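PDB 6ZJK: ribonucleoside-diphosphate reductase subunit beta from Clostridium botulinum, which probably serves as the diiron radical-generating subunit of a class I ribonucleotide reductase, the enzyme that reduces ribonucleoside diphosphates to 2'-deoxyribonucleoside diphosphates. Local coordinates for residues R236-V239 against T240-V243; F135-E138 against I139-Q142. All blocks are in the same frame, centred on the assembly; numbering follows the deposited sequence.

Interaction 1 of 2, residues R236-V239 against T240-V243; sequences RDEV and THLV. With FE (Fe (III) ion), chain G.
The carboxylate of Glu238 meets the imidazole of His241 one helical turn further on, and the two side chains cross at about a right angle, their planes 89° apart, to share one iron(III). This is the second E-x-x-H motif of the ribonucleotide reductase small chain, carried on helix 225-255. Glu238 OE2 lies 2.5 Å from the iron and His241 ND1 2.4 Å, with a water as a further ligand; Glu137 and Glu204 complete the site. Glu238 leaves the helix with CG anti to its own nitrogen, and a bend at chi2 (79°) brings the carboxylate back to the metal.

The His241 ring lies against the previous turn, with Asp237 C over one face, offset toward the rim. Its far nitrogen, NE2, is hydrogen-bonded to Gln136, which fixes the rotation of the ring and directs ND1 at the iron. Asp237 OD2 is likewise turned toward helix 124-151, to His140.

Asp237 O takes two main donors, both in its carbonyl plane: His241 N at 3.2 Å and the hydroxyl of Thr240. The rotation about chi1 (73°) that sets OG1 between the backbone nitrogen and carbonyl carbon turns this hydroxyl back along the helix. A water donates to both Asp237 OD1 and Thr240 OG1, while Thr240 OG1 itself gives its hydrogen to a lone pair of Asp237 O at 2.7 Å.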
loop_
_atom_site.group_PDB
_atom_site.type_symbol
_atom_site.label_atom_id
_atom_site.label_comp_id
_atom_site.label_asym_id
_atom_site.label_seq_id
_atom_site.Cartn_x
_atom_site.Cartn_y
_atom_site.Cartn_z
ATOM N N ARG A 236 14.392 10.921 3.748
ATOM C CA ARG A 236 14.209 10.091 4.900
ATOM C C ARG A 236 13.512 8.752 4.587
ATOM O O ARG A 236 14.048 7.731 4.885
ATOM C CB ARG A 236 13.523 10.830 5.978
ATOM C CG ARG A 236 13.457 10.071 7.266
ATOM C CD ARG A 236 12.875 10.887 8.361
ATOM N NE ARG A 236 11.453 11.102 8.230
ATOM C CZ ARG A 236 10.736 11.732 9.123
ATOM N NH1 ARG A 236 11.286 12.168 10.182
ATOM N NH2 ARG A 236 9.471 11.918 8.969
ATOM N N ASP A 237 12.398 8.763 3.889
ATOM C CA ASP A 237 11.749 7.565 3.515
ATOM C C ASP A 237 12.660 6.753 2.609
ATOM O O ASP A 237 12.758 5.609 2.752
ATOM C CB ASP A 237 10.426 7.799 2.759
ATOM C CG ASP A 237 9.288 8.349 3.616
ATOM O OD1 ASP A 237 9.313 8.399 4.814
ATOM O OD2 ASP A 237 8.335 8.784 3.027
ATOM N N GLU A 238 13.351 7.363 1.671
ATOM C CA GLU A 238 14.209 6.648 0.770
ATOM C C GLU A 238 15.307 5.818 1.444
ATOM O O GLU A 238 15.641 4.812 1.002
ATOM C CB GLU A 238 14.791 7.591 -0.264
ATOM C CG GLU A 238 15.342 6.930 -1.469
ATOM C CD GLU A 238 14.279 6.510 -2.452
ATOM O OE1 GLU A 238 13.754 7.289 -3.231
ATOM O OE2 GLU A 238 13.879 5.396 -2.419
ATOM N N VAL A 239 15.852 6.296 2.520
ATOM C CA VAL A 239 16.828 5.562 3.264
ATOM C C VAL A 239 16.295 4.220 3.723
ATOM O O VAL A 239 16.940 3.261 3.560
ATOM C CB VAL A 239 17.321 6.349 4.447
ATOM C CG1 VAL A 239 18.131 5.457 5.332
ATOM C CG2 VAL A 239 18.175 7.467 3.939
ATOM N N THR A 240 15.069 4.189 4.212
ATOM C CA THR A 240 14.404 2.996 4.639
ATOM C C THR A 240 14.122 2.088 3.486
ATOM O O THR A 240 14.208 0.933 3.624
ATOM C CB THR A 240 13.155 3.282 5.475
ATOM O OG1 THR A 240 12.096 3.764 4.672
ATOM C CG2 THR A 240 13.431 4.269 6.466
ATOM N N HIS A 241 13.858 2.618 2.312
ATOM C CA HIS A 241 13.589 1.760 1.161
ATOM C C HIS A 241 14.863 1.076 0.687
ATOM O O HIS A 241 14.841 0.023 0.173
ATOM C CB HIS A 241 12.959 2.491 -0.009
ATOM C CG HIS A 241 11.653 3.164 0.292
ATOM N ND1 HIS A 241 10.906 3.768 -0.675
ATOM C CD2 HIS A 241 10.964 3.307 1.439
ATOM C CE1 HIS A 241 9.829 4.279 -0.132
ATOM N NE2 HIS A 241 9.854 4.039 1.154
ATOM N N LEU A 242 15.965 1.755 0.851
ATOM C CA LEU A 242 17.260 1.265 0.500
ATOM C C LEU A 242 17.623 0.093 1.387
ATOM O O LEU A 242 17.911 -0.915 0.927
ATOM C CB LEU A 242 18.237 2.367 0.755
ATOM C CG LEU A 242 19.265 2.713 -0.245
ATOM C CD1 LEU A 242 18.694 2.657 -1.614
ATOM C CD2 LEU A 242 19.799 4.078 0.083
ATOM N N VAL A 243 17.580 0.275 2.676
ATOM C CA VAL A 243 17.890 -0.782 3.578
ATOM C C VAL A 243 16.971 -1.964 3.440
ATOM O O VAL A 243 17.378 -3.049 3.603
ATOM C CB VAL A 243 17.903 -0.341 4.993
ATOM C CG1 VAL A 243 18.348 -1.488 5.831
ATOM C CG2 VAL A 243 18.863 0.787 5.164
HETATM FE FE FE G . 11.415 4.846 -2.749
HETATM O O HOH W 1 10.079 5.609 6.085
HETATM O O HOH W 2 11.188 6.723 -1.705
#

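Interaction 2 of 2, residues F135-E138 against I139-Q142; sequences FQEE and IHAQ. With FE (Fe (III) ion), chain H; FE (Fe (III) ion), chain G.
Glu137 bridges two iron(III) ions, and His140, one turn later, binds one of them, the first E-x-x-H pair of the diiron-carboxylate site of the small chain. Glu137 OE1 is 2.2 Å from the iron that His140 ND1 also holds, at 2.4 Å, and to which Asp107 is the remaining protein ligand; Glu137 OE2 reaches the other iron at 2.2 Å. A water bound to both metals lies at the edge of the His140 ring, in its plane. Sharing a metal brings Glu137 OE1 within 3.1 Å of His140 ND1 without a hydrogen bond between them, the carboxylate and ring planes being 68° apart. Glu137 gets there by two successive turns, chi1 -59° and chi2 -52°, which fold its chain into a hook.

Behind the ligands, Gln136 O sits over the centre of the His140 ring, 3.1 Å above its plane, while also accepting the backbone N-H of His140. The partner of His140 NE2 is Asp237, which holds the ring's rotation and may enrich its electron density toward the metal. The Gln136 side chain runs out extended toward His241, a ligand of the iron held by Glu137 OE2.

On another side of the helix, Ile139 CD1 comes over the face of the Phe135 ring at its CZ end, 3.5 Å from Phe135 CZ. Phe135 also stacks on Phe135 of the second subunit, and the Glu138 carboxylate makes a salt bridge to Arg49 and hydrogen bonds to Asn131 and Ser128, all three of the second subunit. Helix 124-151 is thus placed between the dimer interface and the iron site, with helices 90-118 and 225-255 packed against it.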
loop_
_atom_site.group_PDB
_atom_site.type_symbol
_atom_site.label_atom_id
_atom_site.label_comp_id
_atom_site.label_asym_id
_atom_site.label_seq_id
_atom_site.Cartn_x
_atom_site.Cartn_y
_atom_site.Cartn_z
ATOM N N PHE A 135 2.632 2.593 -0.304
ATOM C CA PHE A 135 1.880 3.715 0.245
ATOM C C PHE A 135 2.736 4.979 0.310
ATOM O O PHE A 135 2.275 6.066 -0.055
ATOM C CB PHE A 135 1.363 3.296 1.623
ATOM C CG PHE A 135 1.045 4.422 2.546
ATOM C CD1 PHE A 135 -0.179 5.080 2.470
ATOM C CD2 PHE A 135 1.938 4.791 3.537
ATOM C CE1 PHE A 135 -0.495 6.099 3.356
ATOM C CE2 PHE A 135 1.639 5.817 4.424
ATOM C CZ PHE A 135 0.418 6.473 4.333
ATOM N N GLN A 136 3.998 4.850 0.735
ATOM C CA GLN A 136 4.911 5.996 0.818
ATOM C C GLN A 136 5.244 6.560 -0.552
ATOM O O GLN A 136 5.429 7.776 -0.684
ATOM C CB GLN A 136 6.223 5.618 1.539
ATOM C CG GLN A 136 6.034 5.356 3.032
ATOM C CD GLN A 136 7.288 5.011 3.795
ATOM O OE1 GLN A 136 8.365 4.793 3.214
ATOM N NE2 GLN A 136 7.162 4.973 5.126
ATOM N N GLU A 137 5.311 5.732 -1.561
ATOM C CA GLU A 137 5.568 6.165 -2.894
ATOM C C GLU A 137 4.359 6.978 -3.432
ATOM O O GLU A 137 4.546 7.933 -4.117
ATOM C CB GLU A 137 5.899 5.019 -3.821
ATOM C CG GLU A 137 7.089 4.121 -3.513
ATOM C CD GLU A 137 8.439 4.767 -3.251
ATOM O OE1 GLU A 137 8.532 5.889 -2.899
ATOM O OE2 GLU A 137 9.450 4.098 -3.356
ATOM N N GLU A 138 3.141 6.564 -3.103
ATOM C CA GLU A 138 1.965 7.350 -3.466
ATOM C C GLU A 138 2.006 8.732 -2.825
ATOM O O GLU A 138 1.606 9.730 -3.446
ATOM C CB GLU A 138 0.676 6.622 -3.088
ATOM C CG GLU A 138 0.436 5.296 -3.807
ATOM C CD GLU A 138 -0.055 5.457 -5.234
ATOM O OE1 GLU A 138 -0.162 6.603 -5.724
ATOM O OE2 GLU A 138 -0.360 4.425 -5.872
ATOM N N ILE A 139 2.466 8.810 -1.576
ATOM C CA ILE A 139 2.576 10.110 -0.916
ATOM C C ILE A 139 3.633 10.990 -1.592
ATOM O O ILE A 139 3.456 12.215 -1.713
ATOM C CB ILE A 139 2.826 9.912 0.586
ATOM C CG1 ILE A 139 1.553 9.326 1.221
ATOM C CG2 ILE A 139 3.205 11.214 1.277
ATOM C CD1 ILE A 139 1.568 9.366 2.729
ATOM N N HIS A 140 4.661 10.381 -2.117
ATOM C CA HIS A 140 5.739 11.097 -2.769
ATOM C C HIS A 140 5.223 11.719 -4.038
ATOM O O HIS A 140 5.395 12.848 -4.270
ATOM C CB HIS A 140 6.946 10.202 -3.039
ATOM C CG HIS A 140 7.664 9.767 -1.798
ATOM N ND1 HIS A 140 8.567 8.732 -1.773
ATOM C CD2 HIS A 140 7.548 10.194 -0.531
ATOM C CE1 HIS A 140 8.971 8.567 -0.540
ATOM N NE2 HIS A 140 8.373 9.438 0.227
ATOM N N ALA A 141 4.554 10.926 -4.810
ATOM C CA ALA A 141 4.004 11.391 -6.075
ATOM C C ALA A 141 3.020 12.531 -5.863
ATOM O O ALA A 141 2.981 13.488 -6.653
ATOM C CB ALA A 141 3.350 10.227 -6.819
ATOM N N GLN A 142 2.242 12.513 -4.803
ATOM C CA GLN A 142 1.279 13.547 -4.512
ATOM C C GLN A 142 1.897 14.822 -4.076
ATOM O O GLN A 142 1.390 15.863 -4.339
ATOM C CB GLN A 142 0.308 13.111 -3.434
ATOM C CG GLN A 142 -0.868 14.016 -3.235
ATOM C CD GLN A 142 -0.726 14.869 -2.064
ATOM O OE1 GLN A 142 -0.159 14.497 -1.102
ATOM N NE2 GLN A 142 -1.244 16.012 -2.139
HETATM FE FE FE H . 9.784 7.609 -3.458
HETATM FE FE FE G . 11.415 4.846 -2.749
HETATM O O HOH W 2 11.188 6.723 -1.705
#

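Overall arrangement
Along the chain interaction 2 comes first, on helix 124-151, and interaction 1 follows on helix 225-255; their centres are about 13 Å apart within the all-helical ribonucleotide reductase small chain. The two E-x-x-H segments lie side by side, both turned to the diiron site, and share one iron and the water that joins both metals. Two reciprocal second-shell links tie the helices together: His241 NE2 to Gln136 OE1 at 2.7 Å, and His140 NE2 to Asp237 OD2 at 2.9 Å, both probable hydrogen bonds. Each helix thereby steadies the histidine ligand of the other. Asp107 on helix 90-118 and Glu204 on helix 190-220 complete the four-helix ligand set characteristic of this family.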